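Long-range contacts in suppressor protein MPT5 (Saccharomyces cerevisiae, PDB 5BZ1), which binds the 3'-UTR of target mRNAs, among them HO mRNA, through its Pumilio-homology domain and negatively regulates HO expression after transcription: residues L73-K78 with T108-V113; K104-V109 with I149-P154; Q204-L209 with N238-E243; Q194-S199 with L228-L233. All coordinates share one frame; numbering follows the deposited sequence.

All four contacts join neighbouring repeats of the Pumilio-homology domain, or the turns beside them, through helices not consecutive in the chain. Contacts 1 and 2 share Thr108 and Val109, the first two residues of the link between helices 98-107 and 112-121, and their centres are 12 Å apart. Contact 2 reaches contact 4 through a probable hydrogen bond from Gln194 NE2 to Pro154 O (2.9 Å), although their centres are 26 Å apart. Contacts 3 and 4 both use helix 229-240, with centres 15 Å apart. Nearest atoms lie about 8 Å from the bound RNA in contact 2, 9 Å in contact 3, 13 Å in contact 1 and 14 Å in contact 4.

Contact 1. Residues L73-K78 with T108-V113; sequences LTAEQK and TVDNEV
A lysine-centred polar surface contact joins Pumilio repeats 2 and 3: Lys78, on the first turn of helix 75-85, reaches across to Thr108 and Asp110 in the turn between helices 98-107 and 112-121. Lys78 CG is anti to the backbone N (chi1 -179°), and the chain, bent at chi3, crosses the Thr108 side chain at about a right angle. Lys78 NZ donates to Thr108 O at 2.7 Å, tilted 35° from the carbonyl plane, and makes a weak bond to Thr108 OG1 at 3.1 Å; that hydroxyl itself bonds Lys104 O. The aliphatic part of the lysine passes Asp110, its CD 3.5 Å from Asp110 OD2, and the same oxygen lies 3.4 Å from Ala75 CA. One water ties the group together, accepting from Lys78 NZ and donating to Leu73 O and to Asp110 OD2, the last at 2.6 Å. At the helix start, N-cap residue Thr74 and Gln77 form a capping box, Gln77 N donating to Thr74 OG1 at 3.0 Å. Lys78 NZ also donates to Cys70 O. Asp110 OD2 stays 4.1 Å from Lys78 NZ, beyond a salt bridge, yet its charge and the surrounding carbonyl oxygens should favour a protonated lysine.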
loop_
_atom_site.group_PDB
_atom_site.type_symbol
_atom_site.label_atom_id
_atom_site.label_comp_id
_atom_site.label_asym_id
_atom_site.label_seq_id
_atom_site.Cartn_x
_atom_site.Cartn_y
_atom_site.Cartn_z
ATOM N N LEU A 73 -12.105 -19.434 -23.654
ATOM C CA LEU A 73 -12.682 -20.566 -22.922
ATOM C C LEU A 73 -14.134 -20.324 -22.505
ATOM O O LEU A 73 -14.504 -19.210 -22.133
ATOM C CB LEU A 73 -11.852 -20.891 -21.673
ATOM C CG LEU A 73 -10.439 -21.453 -21.847
ATOM C CD1 LEU A 73 -9.784 -21.712 -20.494
ATOM C CD2 LEU A 73 -10.461 -22.724 -22.676
ATOM N N THR A 74 -14.955 -21.371 -22.576
ATOM C CA THR A 74 -16.303 -21.321 -22.021
ATOM C C THR A 74 -16.183 -21.255 -20.506
ATOM O O THR A 74 -15.116 -21.526 -19.959
ATOM C CB THR A 74 -17.113 -22.576 -22.380
ATOM O OG1 THR A 74 -16.502 -23.725 -21.780
ATOM C CG2 THR A 74 -17.185 -22.770 -23.895
ATOM N N ALA A 75 -17.272 -20.902 -19.829
ATOM C CA ALA A 75 -17.276 -20.870 -18.371
ATOM C C ALA A 75 -16.968 -22.252 -17.803
ATOM O O ALA A 75 -16.225 -22.376 -16.827
ATOM C CB ALA A 75 -18.606 -20.372 -17.854
ATOM N N GLU A 76 -17.549 -23.282 -18.413
ATOM C CA GLU A 76 -17.282 -24.659 -18.010
ATOM C C GLU A 76 -15.799 -24.997 -18.136
ATOM O O GLU A 76 -15.206 -25.556 -17.212
ATOM C CB GLU A 76 -18.106 -25.641 -18.846
ATOM C CG GLU A 76 -19.365 -26.143 -18.160
ATOM C CD GLU A 76 -19.926 -27.394 -18.815
ATOM O OE1 GLU A 76 -19.735 -27.567 -20.038
ATOM O OE2 GLU A 76 -20.555 -28.204 -18.101
ATOM N N GLN A 77 -15.210 -24.660 -19.281
ATOM C CA GLN A 77 -13.797 -24.932 -19.532
ATOM C C GLN A 77 -12.875 -24.210 -18.547
ATOM O O GLN A 77 -11.889 -24.780 -18.083
ATOM C CB GLN A 77 -13.421 -24.577 -20.977
ATOM C CG GLN A 77 -13.890 -25.593 -22.026
ATOM C CD GLN A 77 -13.759 -25.073 -23.451
ATOM O OE1 GLN A 77 -13.737 -23.863 -23.683
ATOM N NE2 GLN A 77 -13.673 -25.988 -24.411
ATOM N N LYS A 78 -13.191 -22.958 -18.223
ATOM C CA LYS A 78 -12.347 -22.193 -17.306
ATOM C C LYS A 78 -12.470 -22.691 -15.862
ATOM O O LYS A 78 -11.490 -22.708 -15.115
ATOM C CB LYS A 78 -12.639 -20.690 -17.396
ATOM C CG LYS A 78 -11.771 -19.842 -16.466
ATOM C CD LYS A 78 -11.876 -18.357 -16.786
ATOM C CE LYS A 78 -11.219 -18.038 -18.116
ATOM N NZ LYS A 78 -11.710 -16.749 -18.674
ATOM N N THR A 108 -9.784 -12.694 -15.769
ATOM C CA THR A 108 -10.877 -13.120 -16.642
ATOM C C THR A 108 -11.815 -14.161 -16.026
ATOM O O THR A 108 -12.414 -14.952 -16.756
ATOM C CB THR A 108 -10.343 -13.685 -17.980
ATOM O OG1 THR A 108 -9.507 -14.821 -17.727
ATOM C CG2 THR A 108 -9.547 -12.629 -18.728
ATOM N N VAL A 109 -11.943 -14.168 -14.700
ATOM C CA VAL A 109 -12.894 -15.080 -14.053
ATOM C C VAL A 109 -14.324 -14.790 -14.510
ATOM O O VAL A 109 -14.691 -13.630 -14.716
ATOM C CB VAL A 109 -12.824 -15.029 -12.511
ATOM C CG1 VAL A 109 -11.553 -15.691 -12.008
ATOM C CG2 VAL A 109 -12.928 -13.592 -12.009
ATOM N N ASP A 110 -15.119 -15.844 -14.673
ATOM C CA ASP A 110 -16.477 -15.712 -15.190
ATOM C C ASP A 110 -17.506 -15.530 -14.083
ATOM O O ASP A 110 -18.531 -14.872 -14.278
ATOM C CB ASP A 110 -16.855 -16.948 -16.008
ATOM C CG ASP A 110 -15.999 -17.119 -17.241
ATOM O OD1 ASP A 110 -15.951 -16.183 -18.069
ATOM O OD2 ASP A 110 -15.368 -18.188 -17.380
ATOM N N ASN A 111 -17.239 -16.121 -12.921
ATOM C CA ASN A 111 -18.241 -16.181 -11.863
ATOM C C ASN A 111 -17.653 -16.404 -10.472
ATOM O O ASN A 111 -16.441 -16.582 -10.310
ATOM C CB ASN A 111 -19.264 -17.278 -12.178
ATOM C CG ASN A 111 -18.613 -18.636 -12.401
ATOM O OD1 ASN A 111 -17.827 -19.104 -11.574
ATOM N ND2 ASN A 111 -18.925 -19.268 -13.529
ATOM N N GLU A 112 -18.541 -16.423 -9.481
ATOM C CA GLU A 112 -18.177 -16.568 -8.076
ATOM C C GLU A 112 -17.538 -17.926 -7.781
ATOM O O GLU A 112 -16.619 -18.024 -6.960
ATOM C CB GLU A 112 -19.428 -16.392 -7.212
ATOM C CG GLU A 112 -19.171 -16.314 -5.714
ATOM C CD GLU A 112 -19.104 -14.888 -5.213
ATOM O OE1 GLU A 112 -19.041 -13.971 -6.058
ATOM O OE2 GLU A 112 -19.123 -14.681 -3.981
ATOM N N VAL A 113 -18.039 -18.968 -8.440
ATOM C CA VAL A 113 -17.509 -20.316 -8.272
ATOM C C VAL A 113 -16.005 -20.353 -8.541
ATOM O O VAL A 113 -15.239 -20.907 -7.750
ATOM C CB VAL A 113 -18.233 -21.320 -9.191
ATOM C CG1 VAL A 113 -17.553 -22.683 -9.145
ATOM C CG2 VAL A 113 -19.698 -21.436 -8.793
HETATM O O HOH W 1 -14.026 -17.989 -19.560
#

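Contact 2. Residues K104-V109 with I149-P154; sequences KIIDTV and IFKFSP
Ile106 and Phe152 make the close apolar part of this contact, their side chains crossing at about a right angle with Ile106 CG2 3.7 Å from Phe152 CZ. Ile106 CG2 meets the ring obliquely. Val109 CG2 comes to the ring's edge more loosely, 4.4 Å from Phe152 CE1. The outer side belongs to the exposed Lys151. Its CG rests 3.4 Å from Ile106 O, and after a bend at chi2 (69°) the chain slides past Val109 in the opposite direction, CE 3.9 Å from Val109 CG2. Lys151 NZ then donates to Asp107 O at 3.1 Å, approaching from above the carbonyl plane, and to a water that in turn donates to Val109 O. The lysine thus holds Asp107 O, at the end of helix 98-107, directly and Val109 O, just past it, through water. Helix 112-121 meets Phe152 through Ile115 and Ile119, while Ile106 also packs on Val144 and Cys148 of helix 141-151, placing the contact between the ends of helices in repeats 3 and 4.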
loop_
_atom_site.group_PDB
_atom_site.type_symbol
_atom_site.label_atom_id
_atom_site.label_comp_id
_atom_site.label_asym_id
_atom_site.label_seq_id
_atom_site.Cartn_x
_atom_site.Cartn_y
_atom_site.Cartn_z
ATOM N N LYS A 104 -3.645 -13.421 -15.521
ATOM C CA LYS A 104 -4.611 -13.427 -16.617
ATOM C C LYS A 104 -5.867 -14.211 -16.237
ATOM O O LYS A 104 -6.987 -13.784 -16.524
ATOM C CB LYS A 104 -3.988 -14.018 -17.885
ATOM C CG LYS A 104 -4.890 -13.933 -19.112
ATOM C CD LYS A 104 -5.305 -12.489 -19.390
ATOM C CE LYS A 104 -6.266 -12.388 -20.573
ATOM N NZ LYS A 104 -5.605 -12.666 -21.873
ATOM N N ILE A 105 -5.670 -15.356 -15.587
ATOM C CA ILE A 105 -6.782 -16.191 -15.142
ATOM C C ILE A 105 -7.691 -15.430 -14.176
ATOM O O ILE A 105 -8.910 -15.387 -14.366
ATOM C CB ILE A 105 -6.279 -17.495 -14.491
ATOM C CG1 ILE A 105 -5.654 -18.406 -15.553
ATOM C CG2 ILE A 105 -7.413 -18.222 -13.782
ATOM C CD1 ILE A 105 -4.975 -19.642 -14.989
ATOM N N ILE A 106 -7.093 -14.833 -13.147
ATOM C CA ILE A 106 -7.831 -14.000 -12.200
ATOM C C ILE A 106 -8.548 -12.864 -12.924
ATOM O O ILE A 106 -9.701 -12.553 -12.625
ATOM C CB ILE A 106 -6.889 -13.404 -11.125
ATOM C CG1 ILE A 106 -6.344 -14.508 -10.220
ATOM C CG2 ILE A 106 -7.604 -12.346 -10.287
ATOM C CD1 ILE A 106 -5.144 -14.083 -9.397
ATOM N N ASP A 107 -7.860 -12.251 -13.882
ATOM C CA ASP A 107 -8.386 -11.087 -14.589
ATOM C C ASP A 107 -9.613 -11.415 -15.438
ATOM O O ASP A 107 -10.393 -10.522 -15.778
ATOM C CB ASP A 107 -7.300 -10.473 -15.472
ATOM C CG ASP A 107 -7.599 -9.038 -15.856
ATOM O OD1 ASP A 107 -7.916 -8.230 -14.956
ATOM O OD2 ASP A 107 -7.519 -8.715 -17.059
ATOM N N THR A 108 -9.784 -12.694 -15.769
ATOM C CA THR A 108 -10.877 -13.120 -16.642
ATOM C C THR A 108 -11.815 -14.161 -16.026
ATOM O O THR A 108 -12.414 -14.952 -16.756
ATOM C CB THR A 108 -10.343 -13.685 -17.980
ATOM O OG1 THR A 108 -9.507 -14.821 -17.727
ATOM C CG2 THR A 108 -9.547 -12.629 -18.728
ATOM N N VAL A 109 -11.943 -14.168 -14.700
ATOM C CA VAL A 109 -12.894 -15.080 -14.053
ATOM C C VAL A 109 -14.324 -14.790 -14.510
ATOM O O VAL A 109 -14.691 -13.630 -14.716
ATOM C CB VAL A 109 -12.824 -15.029 -12.511
ATOM C CG1 VAL A 109 -11.553 -15.691 -12.008
ATOM C CG2 VAL A 109 -12.928 -13.592 -12.009
ATOM N N ILE A 149 -6.359 -8.328 -5.102
ATOM C CA ILE A 149 -6.800 -7.160 -4.355
ATOM C C ILE A 149 -7.691 -6.243 -5.195
ATOM O O ILE A 149 -8.666 -5.684 -4.691
ATOM C CB ILE A 149 -5.584 -6.389 -3.789
ATOM C CG1 ILE A 149 -4.982 -7.145 -2.602
ATOM C CG2 ILE A 149 -5.968 -4.985 -3.364
ATOM C CD1 ILE A 149 -3.680 -6.547 -2.081
ATOM N N PHE A 150 -7.372 -6.106 -6.479
ATOM C CA PHE A 150 -8.136 -5.217 -7.351
ATOM C C PHE A 150 -9.291 -5.895 -8.086
ATOM O O PHE A 150 -10.227 -5.224 -8.522
ATOM C CB PHE A 150 -7.212 -4.517 -8.348
ATOM C CG PHE A 150 -6.341 -3.463 -7.723
ATOM C CD1 PHE A 150 -6.888 -2.262 -7.287
ATOM C CD2 PHE A 150 -4.976 -3.670 -7.570
ATOM C CE1 PHE A 150 -6.090 -1.286 -6.708
ATOM C CE2 PHE A 150 -4.173 -2.702 -6.994
ATOM C CZ PHE A 150 -4.729 -1.508 -6.563
ATOM N N LYS A 151 -9.225 -7.217 -8.220
ATOM C CA LYS A 151 -10.246 -7.960 -8.962
ATOM C C LYS A 151 -11.348 -8.527 -8.055
ATOM O O LYS A 151 -12.521 -8.544 -8.430
ATOM C CB LYS A 151 -9.593 -9.092 -9.766
ATOM C CG LYS A 151 -10.552 -9.899 -10.635
ATOM C CD LYS A 151 -11.095 -9.070 -11.801
ATOM C CE LYS A 151 -11.959 -9.924 -12.727
ATOM N NZ LYS A 151 -12.482 -9.143 -13.881
ATOM N N PHE A 152 -10.969 -8.985 -6.864
ATOM C CA PHE A 152 -11.905 -9.674 -5.977
ATOM C C PHE A 152 -12.554 -8.738 -4.962
ATOM O O PHE A 152 -12.018 -7.672 -4.650
ATOM C CB PHE A 152 -11.200 -10.807 -5.226
ATOM C CG PHE A 152 -10.677 -11.905 -6.117
ATOM C CD1 PHE A 152 -11.159 -12.072 -7.412
ATOM C CD2 PHE A 152 -9.707 -12.782 -5.646
ATOM C CE1 PHE A 152 -10.672 -13.091 -8.228
ATOM C CE2 PHE A 152 -9.218 -13.802 -6.453
ATOM C CZ PHE A 152 -9.700 -13.957 -7.746
ATOM N N SER A 153 -13.711 -9.148 -4.447
ATOM C CA SER A 153 -14.363 -8.433 -3.353
ATOM C C SER A 153 -13.538 -8.562 -2.077
ATOM O O SER A 153 -12.952 -9.618 -1.819
ATOM C CB SER A 153 -15.758 -8.999 -3.101
ATOM O OG SER A 153 -16.355 -8.387 -1.972
ATOM N N PRO A 154 -13.487 -7.487 -1.273
ATOM C CA PRO A 154 -12.790 -7.507 0.020
ATOM C C PRO A 154 -13.284 -8.618 0.948
ATOM O O PRO A 154 -12.544 -9.026 1.842
ATOM C CB PRO A 154 -13.115 -6.130 0.609
ATOM C CG PRO A 154 -13.262 -5.253 -0.599
ATOM C CD PRO A 154 -13.943 -6.131 -1.629
HETATM O O HOH W 2 -13.703 -11.295 -15.350
#

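Contact 3. Residues Q204-L209 with N238-E243; sequences QFLPGL and NRLSNE
The guanidinium of Arg239 has Pro207 CD over one of its faces, 4.0 Å from Arg239 CZ, while Gln204 O and Leu206 CB approach it obliquely. The proline ring and the arginine chain cross at about a right angle, with Pro207 CG 3.5 Å from Arg239 NH1. Gln204 O stands 3.3 Å from Arg239 NH2, but the angle is too poor for a hydrogen bond, which leaves proximity to a carbonyl rather than a directed link. From CG to NE the arginine is extended (chi2 -163°, chi3 165°), taking NE out from helix 229-240 toward the turn that follows helix 192-204. On the way its aliphatic part covers Leu206, Arg239 CD lying 3.9 Å from Leu206 CD2.

Beside the arginine chain two leucines reach toward each other tip to tip, with Leu206 CD2 3.5 Å from Leu240 CD2. The same Leu206 methyl also faces Leu240 CG at 3.6 Å, so one branch of Leu206 carries most of this apolar meeting. Leu206 is buried, whereas Arg239 and Pro207 are exposed, so the arginine chain lies on the outer side of Leu206. Arg239 also touches Val203 of helix 192-204, and Leu240 touches Ile210. Such packing of the end of one helix on the turn after another is characteristic of the stacked helical repeats of a PUF RNA-binding domain.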
loop_
_atom_site.group_PDB
_atom_site.type_symbol
_atom_site.label_atom_id
_atom_site.label_comp_id
_atom_site.label_asym_id
_atom_site.label_seq_id
_atom_site.Cartn_x
_atom_site.Cartn_y
_atom_site.Cartn_z
ATOM N N GLN A 204 1.041 -1.652 17.309
ATOM C CA GLN A 204 1.758 -2.550 18.212
ATOM C C GLN A 204 3.256 -2.590 17.907
ATOM O O GLN A 204 4.084 -2.638 18.820
ATOM C CB GLN A 204 1.167 -3.962 18.142
ATOM C CG GLN A 204 1.969 -5.012 18.909
ATOM C CD GLN A 204 1.314 -6.384 18.914
ATOM O OE1 GLN A 204 0.199 -6.557 18.418
ATOM N NE2 GLN A 204 2.007 -7.369 19.480
ATOM N N PHE A 205 3.596 -2.549 16.621
ATOM C CA PHE A 205 4.988 -2.644 16.193
ATOM C C PHE A 205 5.509 -1.331 15.618
ATOM O O PHE A 205 6.413 -1.323 14.783
ATOM C CB PHE A 205 5.145 -3.766 15.168
ATOM C CG PHE A 205 4.910 -5.135 15.734
ATOM C CD1 PHE A 205 5.945 -5.833 16.342
ATOM C CD2 PHE A 205 3.657 -5.721 15.667
ATOM C CE1 PHE A 205 5.732 -7.095 16.869
ATOM C CE2 PHE A 205 3.436 -6.982 16.190
ATOM C CZ PHE A 205 4.475 -7.671 16.794
ATOM N N LEU A 206 4.936 -0.226 16.084
ATOM C CA LEU A 206 5.320 1.116 15.645
ATOM C C LEU A 206 6.832 1.427 15.665
ATOM O O LEU A 206 7.345 2.011 14.703
ATOM C CB LEU A 206 4.540 2.172 16.434
ATOM C CG LEU A 206 4.567 3.606 15.916
ATOM C CD1 LEU A 206 4.015 3.665 14.509
ATOM C CD2 LEU A 206 3.750 4.494 16.829
ATOM N N PRO A 207 7.549 1.049 16.750
ATOM C CA PRO A 207 8.979 1.385 16.776
ATOM C C PRO A 207 9.785 0.741 15.645
ATOM O O PRO A 207 10.810 1.299 15.252
ATOM C CB PRO A 207 9.444 0.832 18.127
ATOM C CG PRO A 207 8.220 0.821 18.974
ATOM C CD PRO A 207 7.116 0.448 18.026
ATOM N N GLY A 208 9.337 -0.401 15.133
ATOM C CA GLY A 208 10.047 -1.068 14.055
ATOM C C GLY A 208 9.610 -0.595 12.678
ATOM O O GLY A 208 10.111 -1.076 11.658
ATOM N N LEU A 209 8.679 0.354 12.651
ATOM C CA LEU A 209 8.093 0.825 11.402
ATOM C C LEU A 209 8.373 2.304 11.143
ATOM O O LEU A 209 8.632 2.706 10.007
ATOM C CB LEU A 209 6.579 0.597 11.411
ATOM C CG LEU A 209 6.071 -0.843 11.481
ATOM C CD1 LEU A 209 4.550 -0.880 11.470
ATOM C CD2 LEU A 209 6.629 -1.653 10.331
ATOM N N ASN A 238 0.410 9.159 21.795
ATOM C CA ASN A 238 0.682 8.530 23.086
ATOM C C ASN A 238 1.923 7.639 23.037
ATOM O O ASN A 238 2.721 7.619 23.973
ATOM C CB ASN A 238 -0.528 7.726 23.565
ATOM C CG ASN A 238 -1.707 8.607 23.935
ATOM O OD1 ASN A 238 -1.556 9.809 24.143
ATOM N ND2 ASN A 238 -2.892 8.008 24.022
ATOM N N ARG A 239 2.082 6.915 21.933
ATOM C CA ARG A 239 3.191 5.979 21.773
ATOM C C ARG A 239 4.512 6.674 21.445
ATOM O O ARG A 239 5.586 6.116 21.677
ATOM C CB ARG A 239 2.866 4.950 20.682
ATOM C CG ARG A 239 2.806 3.510 21.181
ATOM C CD ARG A 239 2.897 2.505 20.040
ATOM N NE ARG A 239 3.190 1.156 20.521
ATOM C CZ ARG A 239 4.395 0.751 20.914
ATOM N NH1 ARG A 239 5.420 1.594 20.897
ATOM N NH2 ARG A 239 4.579 -0.493 21.334
ATOM N N LEU A 240 4.431 7.895 20.920
ATOM C CA LEU A 240 5.600 8.569 20.357
ATOM C C LEU A 240 6.016 9.876 21.027
ATOM O O LEU A 240 7.154 10.308 20.856
ATOM C CB LEU A 240 5.363 8.856 18.880
ATOM C CG LEU A 240 5.051 7.635 18.034
ATOM C CD1 LEU A 240 4.616 8.081 16.656
ATOM C CD2 LEU A 240 6.264 6.720 17.974
ATOM N N SER A 241 5.100 10.509 21.758
ATOM C CA SER A 241 5.330 11.852 22.302
ATOM C C SER A 241 6.656 11.989 23.044
ATOM O O SER A 241 7.338 13.006 22.919
ATOM C CB SER A 241 4.181 12.272 23.221
ATOM O OG SER A 241 4.029 11.364 24.297
ATOM N N ASN A 242 7.021 10.958 23.801
ATOM C CA ASN A 242 8.256 10.967 24.578
ATOM C C ASN A 242 9.523 10.905 23.718
ATOM O O ASN A 242 10.610 11.241 24.189
ATOM C CB ASN A 242 8.250 9.826 25.601
ATOM C CG ASN A 242 7.342 10.107 26.789
ATOM O OD1 ASN A 242 7.236 11.244 27.249
ATOM N ND2 ASN A 242 6.684 9.065 27.292
ATOM N N GLU A 243 9.381 10.474 22.466
ATOM C CA GLU A 243 10.511 10.389 21.541
ATOM C C GLU A 243 10.350 11.347 20.362
ATOM O O GLU A 243 11.013 11.190 19.338
ATOM C CB GLU A 243 10.666 8.964 20.994
ATOM C CG GLU A 243 11.393 7.982 21.900
ATOM C CD GLU A 243 11.673 6.656 21.207
ATOM O OE1 GLU A 243 11.401 6.549 19.991
ATOM O OE2 GLU A 243 12.165 5.722 21.876
#

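Contact 4. Residues Q194-S199 with L228-L233; sequences QIFKIS and LDFYLL
Ser199 OG and Tyr231 OH share a very short hydrogen bond of 2.5 Å, in which either hydroxyl could be the donor. Ser199 OG is anti to the backbone N, and it lies at the edge of the tyrosine ring, near the ring plane. From the other helix, Tyr231 has CG between its backbone N and carbonyl carbon (chi1 80°), and the phenol spans the gap between the helices with its hydroxyl at the serine.

Apolar groups pack around this bond. Leu228 CD2 comes to the edge of the Phe196 ring, 3.5 Å from Phe196 CE1, as the two side chains slide past each other in opposite directions; the same methyl, Leu228 CD2, lies 3.9 Å from Ile195 CG2. Phe196 turns its ring nearly perpendicular to that of Tyr231, the planes at 88°, in an oblique pairing with Phe196 CE1 3.8 Å from Tyr231 CE2. Phe196 CZ also reaches the edge of the Phe230 ring, 3.9 Å from Phe230 CE2.

The helical segments 194-199 and 229-233 run nearly parallel at 7°, their axes 12.4 Å apart, so side chains bridge the space between Pumilio repeats 5 and 6. Beyond them, helices 253-273 and 288-307 pack against Leu233 and Asp229. Chemically, the interface is mostly hydrocarbon and aromatic, and its one cross-segment hydrogen bond gives the buried serine hydroxyl and the tyrosine hydroxyl a partner in each other.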
loop_
_atom_site.group_PDB
_atom_site.type_symbol
_atom_site.label_atom_id
_atom_site.label_comp_id
_atom_site.label_asym_id
_atom_site.label_seq_id
_atom_site.Cartn_x
_atom_site.Cartn_y
_atom_site.Cartn_z
ATOM N N GLN A 194 -11.383 -4.282 8.336
ATOM C CA GLN A 194 -10.126 -4.918 7.951
ATOM C C GLN A 194 -8.945 -3.967 8.164
ATOM O O GLN A 194 -7.856 -4.399 8.536
ATOM C CB GLN A 194 -10.175 -5.406 6.496
ATOM C CG GLN A 194 -11.064 -6.641 6.269
ATOM C CD GLN A 194 -11.321 -6.912 4.798
ATOM O OE1 GLN A 194 -11.233 -6.006 3.968
ATOM N NE2 GLN A 194 -11.646 -8.158 4.466
ATOM N N ILE A 195 -9.166 -2.676 7.922
ATOM C CA ILE A 195 -8.145 -1.661 8.182
ATOM C C ILE A 195 -7.807 -1.613 9.674
ATOM O O ILE A 195 -6.636 -1.511 10.053
ATOM C CB ILE A 195 -8.601 -0.259 7.713
ATOM C CG1 ILE A 195 -8.827 -0.237 6.203
ATOM C CG2 ILE A 195 -7.582 0.809 8.099
ATOM C CD1 ILE A 195 -9.367 1.084 5.680
ATOM N N PHE A 196 -8.843 -1.685 10.510
ATOM C CA PHE A 196 -8.687 -1.680 11.965
ATOM C C PHE A 196 -7.764 -2.790 12.453
ATOM O O PHE A 196 -6.837 -2.535 13.223
ATOM C CB PHE A 196 -10.046 -1.828 12.651
ATOM C CG PHE A 196 -10.860 -0.568 12.677
ATOM C CD1 PHE A 196 -10.293 0.651 12.334
ATOM C CD2 PHE A 196 -12.195 -0.601 13.058
ATOM C CE1 PHE A 196 -11.043 1.814 12.361
ATOM C CE2 PHE A 196 -12.950 0.560 13.086
ATOM C CZ PHE A 196 -12.370 1.768 12.737
ATOM N N LYS A 197 -8.029 -4.018 12.009
ATOM C CA LYS A 197 -7.239 -5.177 12.421
ATOM C C LYS A 197 -5.763 -5.008 12.073
ATOM O O LYS A 197 -4.884 -5.378 12.852
ATOM C CB LYS A 197 -7.799 -6.462 11.798
ATOM C CG LYS A 197 -9.044 -6.992 12.504
ATOM C CD LYS A 197 -9.848 -7.933 11.615
ATOM C CE LYS A 197 -9.044 -9.150 11.191
ATOM N NZ LYS A 197 -8.695 -10.030 12.338
ATOM N N ILE A 198 -5.499 -4.432 10.904
ATOM C CA ILE A 198 -4.133 -4.192 10.452
ATOM C C ILE A 198 -3.489 -3.048 11.235
ATOM O O ILE A 198 -2.312 -3.113 11.595
ATOM C CB ILE A 198 -4.095 -3.898 8.939
ATOM C CG1 ILE A 198 -4.667 -5.086 8.160
ATOM C CG2 ILE A 198 -2.682 -3.591 8.475
ATOM C CD1 ILE A 198 -4.694 -4.889 6.653
ATOM N N SER A 199 -4.271 -2.006 11.505
ATOM C CA SER A 199 -3.788 -0.849 12.252
ATOM C C SER A 199 -3.389 -1.196 13.685
ATOM O O SER A 199 -2.415 -0.650 14.210
ATOM C CB SER A 199 -4.844 0.251 12.256
ATOM O OG SER A 199 -4.544 1.235 13.226
ATOM N N LEU A 228 -9.945 6.947 10.306
ATOM C CA LEU A 228 -9.092 6.496 11.404
ATOM C C LEU A 228 -8.784 7.620 12.397
ATOM O O LEU A 228 -8.265 7.362 13.488
ATOM C CB LEU A 228 -7.777 5.921 10.872
ATOM C CG LEU A 228 -7.838 4.731 9.916
ATOM C CD1 LEU A 228 -6.447 4.180 9.647
ATOM C CD2 LEU A 228 -8.739 3.647 10.468
ATOM N N ASP A 229 -9.107 8.854 12.015
ATOM C CA ASP A 229 -8.786 10.041 12.811
ATOM C C ASP A 229 -9.165 9.921 14.291
ATOM O O ASP A 229 -8.410 10.345 15.167
ATOM C CB ASP A 229 -9.465 11.281 12.214
ATOM C CG ASP A 229 -8.837 11.723 10.899
ATOM O OD1 ASP A 229 -7.981 10.988 10.365
ATOM O OD2 ASP A 229 -9.214 12.802 10.393
ATOM N N PHE A 230 -10.325 9.327 14.563
ATOM C CA PHE A 230 -10.887 9.300 15.917
ATOM C C PHE A 230 -10.024 8.568 16.954
ATOM O O PHE A 230 -10.182 8.790 18.154
ATOM C CB PHE A 230 -12.318 8.737 15.907
ATOM C CG PHE A 230 -12.388 7.242 15.762
ATOM C CD1 PHE A 230 -12.603 6.436 16.873
ATOM C CD2 PHE A 230 -12.241 6.640 14.517
ATOM C CE1 PHE A 230 -12.670 5.057 16.749
ATOM C CE2 PHE A 230 -12.306 5.262 14.383
ATOM C CZ PHE A 230 -12.519 4.469 15.502
ATOM N N TYR A 231 -9.115 7.709 16.496
ATOM C CA TYR A 231 -8.232 6.985 17.411
ATOM C C TYR A 231 -6.746 7.110 17.061
ATOM O O TYR A 231 -5.903 7.147 17.955
ATOM C CB TYR A 231 -8.620 5.505 17.491
ATOM C CG TYR A 231 -8.117 4.677 16.333
ATOM C CD1 TYR A 231 -6.968 3.904 16.450
ATOM C CD2 TYR A 231 -8.792 4.668 15.124
ATOM C CE1 TYR A 231 -6.509 3.152 15.395
ATOM C CE2 TYR A 231 -8.344 3.920 14.068
ATOM C CZ TYR A 231 -7.204 3.166 14.206
ATOM O OH TYR A 231 -6.772 2.428 13.139
ATOM N N LEU A 232 -6.430 7.166 15.768
ATOM C CA LEU A 232 -5.042 7.075 15.314
ATOM C C LEU A 232 -4.150 8.220 15.801
ATOM O O LEU A 232 -2.997 7.993 16.166
ATOM C CB LEU A 232 -4.967 6.955 13.788
ATOM C CG LEU A 232 -3.578 6.626 13.237
ATOM C CD1 LEU A 232 -3.068 5.314 13.819
ATOM C CD2 LEU A 232 -3.585 6.563 11.721
ATOM N N LEU A 233 -4.682 9.439 15.799
ATOM C CA LEU A 233 -3.929 10.612 16.242
ATOM C C LEU A 233 -3.447 10.465 17.685
ATOM O O LEU A 233 -2.246 10.496 17.954
ATOM C CB LEU A 233 -4.775 11.878 16.096
ATOM C CG LEU A 233 -5.088 12.333 14.672
ATOM C CD1 LEU A 233 -6.255 13.307 14.666
ATOM C CD2 LEU A 233 -3.865 12.973 14.046
#